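Surface layer protein (Geobacillus stearothermophilus, PDB 4UJ7) probably self-assembles into the bacterial surface layer, the present fragment comprising two immunoglobulin-like domains, with bound calcium ions. Local coordinates at residues A[123-128]-A[213-218]; A[118-123]-A[131-136]. All coordinates share one frame; numbering follows the deposited sequence. Where two conformers were deposited one is given.

Interaction 1 (A[123-128]-A[213-218]). With CA (calcium ion), chain B.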
ATOM      1  N   ILE A 123      -6.207   5.824 -11.856  1.00 15.21           N
ATOM      2  CA  ILE A 123      -6.644   7.224 -11.838  1.00 14.83           C
ATOM      3  C   ILE A 123      -7.851   7.297 -12.777  1.00 14.91           C
ATOM      4  O   ILE A 123      -7.764   6.925 -13.953  1.00 15.10           O
ATOM      5  CB  ILE A 123      -5.537   8.172 -12.366  1.00 14.91           C
ATOM      6  CG1 ILE A 123      -4.326   8.175 -11.408  1.00 15.20           C
ATOM      7  CG2 ILE A 123      -6.086   9.574 -12.613  1.00 15.41           C
ATOM      8  CD1 ILE A 123      -3.048   8.735 -12.020  1.00 15.91           C
ATOM      9  N   ASP A 124      -8.979   7.772 -12.254  1.00 14.90           N
ATOM     10  CA  ASP A 124     -10.236   7.795 -13.008  1.00 16.14           C
ATOM     11  C   ASP A 124     -10.460   9.205 -13.559  1.00 16.84           C
ATOM     12  O   ASP A 124     -10.794  10.126 -12.793  1.00 16.05           O
ATOM     13  CB  ASP A 124     -11.379   7.364 -12.092  1.00 17.29           C
ATOM     14  CG  ASP A 124     -12.683   7.096 -12.842  1.00 18.03           C
ATOM     15  OD1 ASP A 124     -12.842   7.529 -14.001  1.00 18.78           O
ATOM     16  OD2 ASP A 124     -13.562   6.444 -12.230  1.00 19.85           O
ATOM     17  N   LYS A 125     -10.242   9.372 -14.864  1.00 16.71           N
ATOM     18  CA  LYS A 125     -10.358  10.702 -15.477  1.00 18.29           C
ATOM     19  C   LYS A 125     -11.797  11.152 -15.725  1.00 19.23           C
ATOM     20  O   LYS A 125     -12.018  12.216 -16.317  1.00 19.96           O
ATOM     21  CB  LYS A 125      -9.488  10.850 -16.734  1.00 19.19           C
ATOM     22  CG  LYS A 125      -9.886   9.988 -17.917  1.00 20.35           C
ATOM     23  CD  LYS A 125      -9.029  10.322 -19.129  1.00 21.31           C
ATOM     24  CE  LYS A 125      -9.520   9.607 -20.380  1.00 22.68           C
ATOM     25  NZ  LYS A 125     -10.823  10.166 -20.871  1.00 24.32           N
ATOM     26  N   SER A 126     -12.769  10.354 -15.284  1.00 20.06           N
ATOM     27  CA  SER A 126     -14.168  10.793 -15.214  0.50 19.82           C
ATOM     28  C   SER A 126     -14.260  12.032 -14.341  1.00 21.27           C
ATOM     29  O   SER A 126     -13.469  12.195 -13.398  1.00 20.99           O
ATOM     30  CB  SER A 126     -15.059   9.703 -14.607  0.50 19.58           C
ATOM     31  OG  SER A 126     -16.384  10.179 -14.354  0.50 16.96           O
ATOM     32  N   ALA A 127     -15.230  12.892 -14.637  1.00 21.38           N
ATOM     33  CA  ALA A 127     -15.460  14.091 -13.849  1.00 22.61           C
ATOM     34  C   ALA A 127     -16.278  13.838 -12.574  1.00 23.70           C
ATOM     35  O   ALA A 127     -16.292  14.674 -11.671  1.00 24.86           O
ATOM     36  CB  ALA A 127     -16.108  15.166 -14.721  1.00 22.13           C
ATOM     37  N   THR A 128     -16.933  12.677 -12.471  1.00 24.37           N
ATOM     38  CA  THR A 128     -17.907  12.483 -11.381  1.00 25.56           C
ATOM     39  C   THR A 128     -17.874  11.169 -10.584  1.00 25.85           C
ATOM     40  O   THR A 128     -18.845  10.874  -9.865  1.00 26.63           O
ATOM     41  CB  THR A 128     -19.352  12.650 -11.887  1.00 26.91           C
ATOM     42  OG1 THR A 128     -19.498  11.953 -13.134  1.00 27.48           O
ATOM     43  CG2 THR A 128     -19.685  14.119 -12.070  1.00 27.69           C
ATOM     44  N   VAL A 213       1.021   2.393 -14.002  1.00 17.79           N
ATOM     45  CA  VAL A 213      -0.236   2.942 -13.511  1.00 17.08           C
ATOM     46  C   VAL A 213      -1.276   2.915 -14.625  1.00 16.80           C
ATOM     47  O   VAL A 213      -0.924   2.785 -15.794  1.00 17.58           O
ATOM     48  CB  VAL A 213      -0.079   4.357 -12.912  1.00 16.61           C
ATOM     49  CG1 VAL A 213       0.871   4.300 -11.719  1.00 18.28           C
ATOM     50  CG2 VAL A 213       0.410   5.372 -13.959  1.00 16.76           C
ATOM     51  N   GLU A 214      -2.553   2.983 -14.264  1.00 16.09           N
ATOM     52  CA  GLU A 214      -3.620   2.896 -15.259  1.00 17.07           C
ATOM     53  C   GLU A 214      -4.566   4.080 -15.149  1.00 16.92           C
ATOM     54  O   GLU A 214      -5.079   4.373 -14.062  1.00 17.08           O
ATOM     55  CB  GLU A 214      -4.411   1.588 -15.092  1.00 18.79           C
ATOM     56  CG  GLU A 214      -5.390   1.308 -16.233  1.00 21.20           C
ATOM     57  CD  GLU A 214      -6.238   0.062 -16.020  1.00 23.04           C
ATOM     58  OE1 GLU A 214      -6.027  -0.661 -15.020  1.00 26.61           O
ATOM     59  OE2 GLU A 214      -7.137  -0.192 -16.861  1.00 25.17           O
ATOM     60  N   VAL A 215      -4.800   4.751 -16.272  1.00 16.24           N
ATOM     61  CA  VAL A 215      -5.865   5.737 -16.346  1.00 16.06           C
ATOM     62  C   VAL A 215      -7.113   5.031 -16.870  1.00 16.43           C
ATOM     63  O   VAL A 215      -7.060   4.334 -17.890  1.00 17.55           O
ATOM     64  CB  VAL A 215      -5.467   6.962 -17.209  1.00 16.52           C
ATOM     65  CG1 VAL A 215      -6.665   7.853 -17.492  1.00 16.97           C
ATOM     66  CG2 VAL A 215      -4.407   7.765 -16.473  1.00 16.36           C
ATOM     67  N   ILE A 216      -8.199   5.178 -16.124  1.00 16.66           N
ATOM     68  CA  ILE A 216      -9.515   4.637 -16.507  1.00 17.93           C
ATOM     69  C   ILE A 216     -10.493   5.815 -16.659  1.00 18.60           C
ATOM     70  O   ILE A 216     -10.179   6.959 -16.311  1.00 17.51           O
ATOM     71  CB  ILE A 216     -10.040   3.589 -15.472  1.00 17.72           C
ATOM     72  CG1 ILE A 216     -10.334   4.257 -14.110  1.00 17.71           C
ATOM     73  CG2 ILE A 216      -9.072   2.420 -15.352  1.00 17.96           C
ATOM     74  CD1 ILE A 216     -11.072   3.380 -13.092  1.00 18.58           C
ATOM     75  N   ASP A 217     -11.685   5.547 -17.185  1.00 19.79           N
ATOM     76  CA  ASP A 217     -12.723   6.565 -17.234  1.00 21.09           C
ATOM     77  C   ASP A 217     -14.074   5.880 -17.071  1.00 21.22           C
ATOM     78  O   ASP A 217     -14.554   5.227 -18.000  1.00 22.06           O
ATOM     79  CB  ASP A 217     -12.672   7.330 -18.568  1.00 22.57           C
ATOM     80  CG  ASP A 217     -13.571   8.572 -18.574  1.00 23.85           C
ATOM     81  OD1 ASP A 217     -14.611   8.584 -17.876  1.00 22.76           O
ATOM     82  OD2 ASP A 217     -13.229   9.552 -19.284  1.00 26.50           O
ATOM     83  N   THR A 218     -14.681   6.041 -15.898  1.00 21.56           N
ATOM     84  CA  THR A 218     -15.922   5.311 -15.590  1.00 22.82           C
ATOM     85  C   THR A 218     -17.181   6.117 -15.892  1.00 24.79           C
ATOM     86  O   THR A 218     -18.267   5.713 -15.475  1.00 26.65           O
ATOM     87  CB  THR A 218     -15.963   4.828 -14.126  1.00 22.70           C
ATOM     88  OG1 THR A 218     -15.909   5.959 -13.240  1.00 22.38           O
ATOM     89  CG2 THR A 218     -14.805   3.853 -13.834  1.00 22.53           C
TER
HETATM   90 CA    CA B 800     -12.070  11.666 -11.528  1.00 17.60          CA
HETATM   91  O   HOH W   1     -17.790   8.121 -13.130  1.00 28.80           O
HETATM   92  O   HOH W   2     -11.028  13.655 -12.393  1.00 17.50           O
HETATM   93  O   HOH W   3     -13.152  13.345 -10.183  1.00 20.25           O
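Ile123 and Asp124 run parallel to Val215 and Ile216, which sets the short strand 122-124 on the edge of a sheet in the second Ig-like (BIG2) domain, beside the last strand, 206-216. Ile123 N bonds to Glu214 O, Ile123 O takes Ile216 N at 2.8 Å, and Lys125 N continues the pairing to Ile216 O. Ile123 and Val215 share one face, where Ile123 meets Ile186 of strand 181-188; Asp124 and Ile216 share the other.

The CB of Asp124 rests on Ile216 CG1 at 3.8 Å. CG lies anti to the backbone N (chi1 -169°), and the carboxylate beyond it meets Thr218. OD1 accepts Thr218 N at 3.0 Å and Ser126 N at 3.1 Å from opposite faces of the carboxylate plane, the second bond closing an Asx turn. OD2 receives Thr218 OG1 at 2.6 Å on its syn lone pair. Three bonds thus hold the carboxylate against rotation. An alanine here would probably leave Thr218 N, Thr218 OG1 and Ser126 N without their acceptors and set the 217-218 end free to drift from the calcium loop.

That loop uses backbone oxygens: Asp124 O and Ser126 O each bind the calcium ion at 2.4 Å, with Glu129 and Asn134 completing the protein ligands. Lys125 CD packs on Val215 CG1, the two side chains crossing at about a right angle. Asp217 OD1 is hydrogen-bonded to Thr219 OG1. The lysine chain bends at its end (chi4 71°) to bring NZ into a salt bridge with Asp217 OD2, on the anti lone pair of that oxygen, at 2.9 Å.

Interaction 2 (A[118-123]-A[131-136]). With CA (calcium ion), chain C; CA (calcium ion), chain B.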
ATOM      1  N   LEU A 118      -0.038   1.702  -3.087  1.00 15.95           N
ATOM      2  CA  LEU A 118      -0.820   1.775  -1.838  1.00 17.35           C
ATOM      3  C   LEU A 118      -2.329   1.776  -2.064  1.00 17.45           C
ATOM      4  O   LEU A 118      -3.090   1.276  -1.227  1.00 18.00           O
ATOM      5  CB  LEU A 118      -0.405   2.989  -1.021  1.00 18.09           C
ATOM      6  CG  LEU A 118       1.037   3.035  -0.498  1.00 20.12           C
ATOM      7  CD1 LEU A 118       1.306   4.408   0.110  1.00 21.38           C
ATOM      8  CD2 LEU A 118       1.319   1.923   0.502  1.00 23.49           C
ATOM      9  N   ASP A 119      -2.756   2.347  -3.181  1.00 17.05           N
ATOM     10  CA  ASP A 119      -4.175   2.444  -3.525  1.00 16.77           C
ATOM     11  C   ASP A 119      -4.552   1.353  -4.534  1.00 16.69           C
ATOM     12  O   ASP A 119      -3.992   0.253  -4.497  1.00 17.85           O
ATOM     13  CB  ASP A 119      -4.500   3.847  -4.046  1.00 17.51           C
ATOM     14  CG  ASP A 119      -3.796   4.153  -5.344  1.00 17.28           C
ATOM     15  OD1 ASP A 119      -2.572   3.872  -5.447  1.00 17.72           O
ATOM     16  OD2 ASP A 119      -4.494   4.624  -6.259  1.00 18.41           O
ATOM     17  N   ASP A 120      -5.494   1.652  -5.433  1.00 17.80           N
ATOM     18  CA  ASP A 120      -5.892   0.703  -6.485  1.00 17.74           C
ATOM     19  C   ASP A 120      -5.008   0.715  -7.741  1.00 17.42           C
ATOM     20  O   ASP A 120      -5.195  -0.107  -8.623  1.00 18.05           O
ATOM     21  CB  ASP A 120      -7.371   0.895  -6.870  1.00 18.18           C
ATOM     22  CG  ASP A 120      -7.643   2.214  -7.595  1.00 19.01           C
ATOM     23  OD1 ASP A 120      -6.739   3.076  -7.672  1.00 18.02           O
ATOM     24  OD2 ASP A 120      -8.781   2.367  -8.085  1.00 18.78           O
ATOM     25  N   GLY A 121      -4.050   1.640  -7.814  1.00 16.59           N
ATOM     26  CA  GLY A 121      -3.189   1.740  -9.005  1.00 16.39           C
ATOM     27  C   GLY A 121      -3.851   2.396 -10.210  1.00 16.02           C
ATOM     28  O   GLY A 121      -3.298   2.372 -11.316  1.00 15.92           O
ATOM     29  N   LYS A 122      -5.027   2.974  -9.987  0.50 15.85           N
ATOM     30  CA  LYS A 122      -5.833   3.580 -11.036  0.50 16.04           C
ATOM     31  C   LYS A 122      -6.104   5.056 -10.767  0.50 14.96           C
ATOM     32  O   LYS A 122      -6.238   5.471  -9.611  0.50 15.08           O
ATOM     33  CB  LYS A 122      -7.168   2.846 -11.155  0.50 16.77           C
ATOM     34  CG  LYS A 122      -7.023   1.346 -11.350  0.50 18.11           C
ATOM     35  CD  LYS A 122      -8.375   0.654 -11.360  0.50 19.10           C
ATOM     36  CE  LYS A 122      -8.175  -0.854 -11.404  0.50 19.69           C
ATOM     37  NZ  LYS A 122      -7.028  -1.210 -12.290  0.50 20.27           N
ATOM     38  N   ILE A 123      -6.207   5.824 -11.856  1.00 15.21           N
ATOM     39  CA  ILE A 123      -6.644   7.224 -11.838  1.00 14.83           C
ATOM     40  C   ILE A 123      -7.851   7.297 -12.777  1.00 14.91           C
ATOM     41  O   ILE A 123      -7.764   6.925 -13.953  1.00 15.10           O
ATOM     42  CB  ILE A 123      -5.537   8.172 -12.366  1.00 14.91           C
ATOM     43  CG1 ILE A 123      -4.326   8.175 -11.408  1.00 15.20           C
ATOM     44  CG2 ILE A 123      -6.086   9.574 -12.613  1.00 15.41           C
ATOM     45  CD1 ILE A 123      -3.048   8.735 -12.020  1.00 15.91           C
ATOM     46  N   PRO A 131     -16.531   6.895  -4.882  1.00 27.11           N
ATOM     47  CA  PRO A 131     -15.678   7.942  -4.318  1.00 25.28           C
ATOM     48  C   PRO A 131     -14.705   8.493  -5.363  1.00 23.77           C
ATOM     49  O   PRO A 131     -14.412   7.813  -6.342  1.00 23.52           O
ATOM     50  CB  PRO A 131     -14.903   7.207  -3.222  1.00 26.17           C
ATOM     51  CG  PRO A 131     -14.844   5.794  -3.680  1.00 27.50           C
ATOM     52  CD  PRO A 131     -16.095   5.544  -4.470  1.00 27.38           C
ATOM     53  N   ALA A 132     -14.225   9.715  -5.150  1.00 22.55           N
ATOM     54  CA  ALA A 132     -13.208  10.291  -6.043  1.00 21.10           C
ATOM     55  C   ALA A 132     -11.981   9.375  -6.099  1.00 20.34           C
ATOM     56  O   ALA A 132     -11.563   8.833  -5.086  1.00 19.32           O
ATOM     57  CB  ALA A 132     -12.826  11.681  -5.580  1.00 21.20           C
ATOM     58  N   ASN A 133     -11.407   9.208  -7.292  1.00 18.07           N
ATOM     59  CA  ASN A 133     -10.304   8.278  -7.492  1.00 17.26           C
ATOM     60  C   ASN A 133      -9.287   8.910  -8.427  1.00 15.73           C
ATOM     61  O   ASN A 133      -9.108   8.489  -9.577  1.00 16.46           O
ATOM     62  CB  ASN A 133     -10.843   6.965  -8.073  1.00 16.81           C
ATOM     63  CG  ASN A 133      -9.787   5.876  -8.169  1.00 17.18           C
ATOM     64  OD1 ASN A 133      -8.679   6.009  -7.632  1.00 17.07           O
ATOM     65  ND2 ASN A 133     -10.109   4.808  -8.887  1.00 17.24           N
ATOM     66  N   ASN A 134      -8.618   9.942  -7.922  1.00 16.44           N
ATOM     67  CA  ASN A 134      -7.840  10.817  -8.799  1.00 15.28           C
ATOM     68  C   ASN A 134      -6.333  10.730  -8.642  1.00 15.73           C
ATOM     69  O   ASN A 134      -5.584  11.560  -9.176  1.00 15.89           O
ATOM     70  CB  ASN A 134      -8.340  12.254  -8.644  1.00 15.77           C
ATOM     71  CG  ASN A 134      -9.753  12.434  -9.190  1.00 15.95           C
ATOM     72  OD1 ASN A 134     -10.095  11.945 -10.276  1.00 16.01           O
ATOM     73  ND2 ASN A 134     -10.577  13.160  -8.438  1.00 18.22           N
ATOM     74  N   ASP A 135      -5.869   9.713  -7.935  1.00 14.78           N
ATOM     75  CA  ASP A 135      -4.431   9.525  -7.828  1.00 15.61           C
ATOM     76  C   ASP A 135      -4.000   8.076  -7.752  1.00 15.30           C
ATOM     77  O   ASP A 135      -4.839   7.167  -7.674  1.00 15.74           O
ATOM     78  CB  ASP A 135      -3.822  10.393  -6.692  1.00 16.03           C
ATOM     79  CG  ASP A 135      -4.082   9.852  -5.277  1.00 17.80           C
ATOM     80  OD1 ASP A 135      -4.475   8.685  -5.081  1.00 19.54           O
ATOM     81  OD2 ASP A 135      -3.837  10.623  -4.329  1.00 20.89           O
ATOM     82  N   VAL A 136      -2.685   7.887  -7.833  1.00 14.45           N
ATOM     83  CA  VAL A 136      -2.029   6.664  -7.394  1.00 14.78           C
ATOM     84  C   VAL A 136      -1.009   7.103  -6.366  1.00 15.13           C
ATOM     85  O   VAL A 136      -0.428   8.182  -6.473  1.00 14.44           O
ATOM     86  CB  VAL A 136      -1.352   5.912  -8.566  1.00 15.33           C
ATOM     87  CG1 VAL A 136      -0.490   4.755  -8.076  1.00 15.39           C
ATOM     88  CG2 VAL A 136      -2.412   5.427  -9.548  1.00 16.49           C
TER
HETATM   89 CA    CA C 801      -6.490   5.475  -7.208  1.00 15.05          CA
HETATM   90 CA    CA B 800     -12.070  11.666 -11.528  1.00 17.60          CA
HETATM   91  O   HOH W   3     -13.152  13.345 -10.183  1.00 20.25           O
HETATM   92  O   HOH W   4      -6.874   7.579  -5.772  1.00 20.07           O
HETATM   93  O   HOH W   2     -11.028  13.655 -12.393  1.00 17.50           O
HETATM   94  O   HOH W   5      -7.582   4.538  -5.210  1.00 17.92           O
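Asp119 and Asp120 face Asn133 and Asp135 across a calcium ion, and metal bonds do most of the joining. From 118-123 come Asp119 OD2 (2.4 Å from the calcium), Asp120 OD1 and the carbonyl O of Lys122; from 131-136 come Asn133 OD1, at 2.3 Å from the metal, and the carbonyl O of Asp135. Two waters bring the ligands to seven. One of them also donates to Asp135 OD1, tying that carboxylate to the site in the second shell. The calcium probably offsets the repulsion of the clustered acidic groups.

Among hydrogen bonds, Asp120 and Asn133 reach toward each other tip to tip. With Asn133 CG anti to the backbone N (chi1 -173°), its amide is carried to the calcium and Asp120: ND2 gives to the syn lone pair of Asp120 OD2 at 2.9 Å, carboxylate and amide planes 50° apart. Each side chain therefore binds metal with one atom and its neighbour with the other. Asp120 OD1 also accepts Lys122 N from above the carboxylate plane at 2.9 Å, an Asx turn that shapes the metal loop.

Van der Waals contact completes the join: Val136 CG2 rests against the backbone at Gly121 C, 3.4 Å away. The side chains of Ile123 and Val136 cross at about a right angle, Ile123 CG1 lying 3.8 Å from Val136 CG2.

Asp119 OD1 accepts a hydrogen bond from Gln137 N. The site lies between strands 110-117 and 135-144 of one sheet and strand 122-124 of the other, with Val136 also touching Ile186 of strand 181-188.

In the fold
Coming from the N terminus, the chain leaves strand 110-117 and enters 118-123. Interaction 2 closes the short loop that follows, bringing 131-136 back around one calcium ion. Interaction 1 starts within that loop, at 123-128, but finds its partner only at 213-218, near the C terminus and after the rest of the domain's strands. The two closures therefore cross, and they share Ile123. Asp124 N probably bonds to Asn133 O, and Asn134 OD1 joins Asp124 O on the second calcium, so the contacts meet directly. Together they tie strand 206-216 in one sheet, through strand 122-124, to strand 135-144 in the other.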